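Local coordinates for RpfR (PDB 6DGG), which is a bacterial protein with a PAS domain, a fold widespread among sensory and signalling proteins, modelled with lauric acid in its pocket, at residues A[74-78]-A[79-83]. Numbering follows the deposited sequence.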
ATOM      1  N   TRP A  74     -10.218  -0.384   0.187  1.00  6.23           N
ATOM      2  CA  TRP A  74     -10.508  -1.152   1.389  1.00  6.70           C
ATOM      3  C   TRP A  74      -9.370  -2.141   1.599  1.00  7.52           C
ATOM      4  O   TRP A  74      -8.992  -2.861   0.668  1.00  8.98           O
ATOM      5  CB  TRP A  74     -11.834  -1.898   1.250  1.00  7.75           C
ATOM      6  CG  TRP A  74     -13.049  -1.030   1.455  1.00  8.17           C
ATOM      7  CD1 TRP A  74     -13.878  -0.532   0.488  1.00  9.84           C
ATOM      8  CD2 TRP A  74     -13.575  -0.567   2.709  1.00  8.66           C
ATOM      9  NE1 TRP A  74     -14.878   0.219   1.065  1.00  9.66           N
ATOM     10  CE2 TRP A  74     -14.719   0.203   2.426  1.00  9.27           C
ATOM     11  CE3 TRP A  74     -13.200  -0.742   4.043  1.00  8.97           C
ATOM     12  CZ2 TRP A  74     -15.479   0.802   3.426  1.00 10.19           C
ATOM     13  CZ3 TRP A  74     -13.951  -0.146   5.029  1.00  9.93           C
ATOM     14  CH2 TRP A  74     -15.079   0.615   4.720  1.00 10.54           C
ATOM     15  N   ILE A  75      -8.846  -2.196   2.825  1.00  7.68           N
ATOM     16  CA  ILE A  75      -7.634  -2.940   3.155  1.00  6.94           C
ATOM     17  C   ILE A  75      -7.927  -3.868   4.324  1.00  7.98           C
ATOM     18  O   ILE A  75      -8.553  -3.457   5.310  1.00  8.41           O
ATOM     19  CB  ILE A  75      -6.477  -1.987   3.536  1.00  6.34           C
ATOM     20  CG1 ILE A  75      -6.087  -1.078   2.362  1.00  8.66           C
ATOM     21  CG2 ILE A  75      -5.272  -2.753   4.057  1.00  9.33           C
ATOM     22  CD1 ILE A  75      -5.603  -1.796   1.137  1.00 10.77           C
ATOM     23  N   LYS A  76      -7.452  -5.112   4.225  1.00  8.72           N
ATOM     24  CA  LYS A  76      -7.602  -6.096   5.291  1.00  9.96           C
ATOM     25  C   LYS A  76      -6.596  -5.799   6.401  1.00 10.21           C
ATOM     26  O   LYS A  76      -5.380  -5.837   6.172  1.00 12.16           O
ATOM     27  CB  LYS A  76      -7.366  -7.499   4.731  1.00 12.55           C
ATOM     28  CG  LYS A  76      -8.342  -7.895   3.632  1.00 15.18           C
ATOM     29  CD  LYS A  76      -8.013  -9.261   3.016  1.00 24.76           C
ATOM     30  CE  LYS A  76      -8.207 -10.411   3.998  1.00 31.71           C
ATOM     31  NZ  LYS A  76      -7.930 -11.740   3.366  1.00 33.25           N
ATOM     32  N   THR A  77      -7.100  -5.523   7.600  1.00 11.71           N
ATOM     33  CA  THR A  77      -6.268  -5.265   8.769  1.00 11.76           C
ATOM     34  C   THR A  77      -6.610  -6.267   9.865  1.00 13.70           C
ATOM     35  O   THR A  77      -7.537  -7.071   9.741  1.00 14.38           O
ATOM     36  CB  THR A  77      -6.483  -3.843   9.307  1.00 11.98           C
ATOM     37  OG1 THR A  77      -7.701  -3.796  10.063  1.00 13.65           O
ATOM     38  CG2 THR A  77      -6.543  -2.818   8.174  1.00 11.58           C
ATOM     39  N   ARG A  78      -5.854  -6.203  10.962  1.00 14.87           N
ATOM     40  CA  ARG A  78      -6.051  -7.156  12.048  1.00 17.08           C
ATOM     41  C   ARG A  78      -7.416  -6.998  12.708  1.00 18.81           C
ATOM     42  O   ARG A  78      -7.872  -7.926  13.387  1.00 29.38           O
ATOM     43  CB  ARG A  78      -4.909  -7.045  13.071  1.00 18.41           C
ATOM     44  CG  ARG A  78      -4.915  -5.763  13.883  1.00 25.27           C
ATOM     45  CD  ARG A  78      -3.524  -5.394  14.387  1.00 24.37           C
ATOM     46  NE  ARG A  78      -2.852  -6.488  15.084  1.00 39.92           N
ATOM     47  CZ  ARG A  78      -1.624  -6.406  15.593  1.00 50.04           C
ATOM     48  NH1 ARG A  78      -1.090  -7.452  16.212  1.00 36.92           N
ATOM     49  NH2 ARG A  78      -0.924  -5.281  15.487  1.00 28.34           N
ATOM     50  N   LYS A  79      -8.075  -5.852  12.528  1.00 20.91           N
ATOM     51  CA  LYS A  79      -9.453  -5.672  12.976  1.00 28.29           C
ATOM     52  C   LYS A  79     -10.374  -5.485  11.775  1.00 33.71           C
ATOM     53  O   LYS A  79     -11.189  -4.556  11.743  1.00 41.02           O
ATOM     54  CB  LYS A  79      -9.573  -4.476  13.927  1.00 37.36           C
ATOM     55  CG  LYS A  79      -9.268  -4.790  15.387  1.00 50.86           C
ATOM     56  CD  LYS A  79      -9.873  -3.739  16.318  1.00 48.82           C
ATOM     57  CE  LYS A  79     -11.386  -3.911  16.489  1.00 48.75           C
ATOM     58  NZ  LYS A  79     -11.745  -4.957  17.490  1.00 56.32           N
ATOM     59  N   GLY A  80     -10.249  -6.356  10.782  1.00 22.33           N
ATOM     60  CA  GLY A  80     -11.128  -6.307   9.636  1.00 23.34           C
ATOM     61  C   GLY A  80     -10.752  -5.232   8.630  1.00 27.15           C
ATOM     62  O   GLY A  80      -9.706  -4.572   8.699  1.00 17.46           O
ATOM     63  N   GLN A  81     -11.648  -5.052   7.668  1.00 15.77           N
ATOM     64  CA  GLN A  81     -11.375  -4.121   6.585  1.00 12.70           C
ATOM     65  C   GLN A  81     -11.501  -2.674   7.055  1.00 11.07           C
ATOM     66  O   GLN A  81     -12.440  -2.307   7.770  1.00 13.02           O
ATOM     67  CB  GLN A  81     -12.306  -4.388   5.400  1.00 16.98           C
ATOM     68  CG  GLN A  81     -12.027  -5.723   4.697  1.00 16.02           C
ATOM     69  CD  GLN A  81     -12.762  -5.861   3.377  1.00 30.79           C
ATOM     70  OE1 GLN A  81     -12.243  -5.492   2.326  1.00 21.30           O
ATOM     71  NE2 GLN A  81     -13.975  -6.403   3.425  1.00 31.03           N
ATOM     72  N   ARG A  82     -10.538  -1.858   6.639  1.00  9.40           N
ATOM     73  CA  ARG A  82     -10.522  -0.427   6.885  1.00  8.28           C
ATOM     74  C   ARG A  82     -10.276   0.278   5.561  1.00  7.64           C
ATOM     75  O   ARG A  82      -9.572  -0.235   4.695  1.00  8.13           O
ATOM     76  CB  ARG A  82      -9.406  -0.069   7.871  1.00 11.00           C
ATOM     77  CG  ARG A  82      -9.551  -0.749   9.224  1.00 11.21           C
ATOM     78  CD  ARG A  82     -10.611  -0.096  10.077  1.00 19.59           C
ATOM     79  NE  ARG A  82     -10.144   1.179  10.602  1.00 19.49           N
ATOM     80  CZ  ARG A  82     -10.795   1.896  11.512  1.00 33.09           C
ATOM     81  NH1 ARG A  82     -11.945   1.464  12.013  1.00 42.74           N
ATOM     82  NH2 ARG A  82     -10.293   3.046  11.924  1.00 17.42           N
ATOM     83  N   LEU A  83     -10.869   1.454   5.397  1.00  6.65           N
ATOM     84  CA  LEU A  83     -10.751   2.201   4.154  1.00  5.92           C
ATOM     85  C   LEU A  83      -9.599   3.188   4.265  1.00  6.09           C
ATOM     86  O   LEU A  83      -9.516   3.938   5.238  1.00  6.33           O
ATOM     87  CB  LEU A  83     -12.064   2.928   3.851  1.00  6.31           C
ATOM     88  CG  LEU A  83     -12.137   3.627   2.492  1.00  6.07           C
ATOM     89  CD1 LEU A  83     -12.057   2.638   1.342  1.00  6.47           C
ATOM     90  CD2 LEU A  83     -13.407   4.454   2.383  1.00  6.75           C
TER
HETATM   91  O   HOH W   1      -9.958  -5.437   0.857  1.00 12.86           O
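Gly-80 O is gripped twice by a single residue, Thr-77. The hydroxyl OG1 of Thr-77 donates to Gly-80 O over a short 2.5 Å, lying in the carbonyl plane, while Thr-77 N reaches the same oxygen at 3.0 Å from well above that plane. OG1 also accepts from Lys-79 N at 3.2 Å, which makes an ST turn at the start of the loop. A chi1 of 78° sets OG1 between the backbone N and carbonyl carbon of Thr-77, where it can serve both partners, and both OG1 and CG2 of Thr-77 lie against Arg-82 CG. The return bond, Gly-80 N to Thr-77 O, is weak.

This is the two-residue hairpin joining strands 69-77 and 80-90, at one edge of the antiparallel PAS sheet. Further from the turn, Ile-75 and Arg-82 form a regular hydrogen-bonded pair, with Ile-75 N to Arg-82 O at 2.8 Å and Arg-82 N to Ile-75 O at 2.9 Å. The Ile-75 side chain leads off to line the lauric acid pocket, touching Phe-86; Arg-82, on the same face of the sheet, is salt-bridged to Asp-108.

Across the other face lies the non-hydrogen-bonded pair Trp-74 and Leu-83. With its CG beside the backbone N (chi1 -78°), the indole swings over towards strand 80-90, and Leu-83 CD1 sits almost squarely above the five-membered ring, 3.6 Å from its centroid, in a CH-pi contact. The benzo part runs along the backbone, CE3 of Trp-74 coming within 3.4 Å of Arg-82 C. At the backbone of Trp-74, one water donates to both Trp-74 O and Gln-81 OE1, tying the glutamine amide to the neighbouring strand.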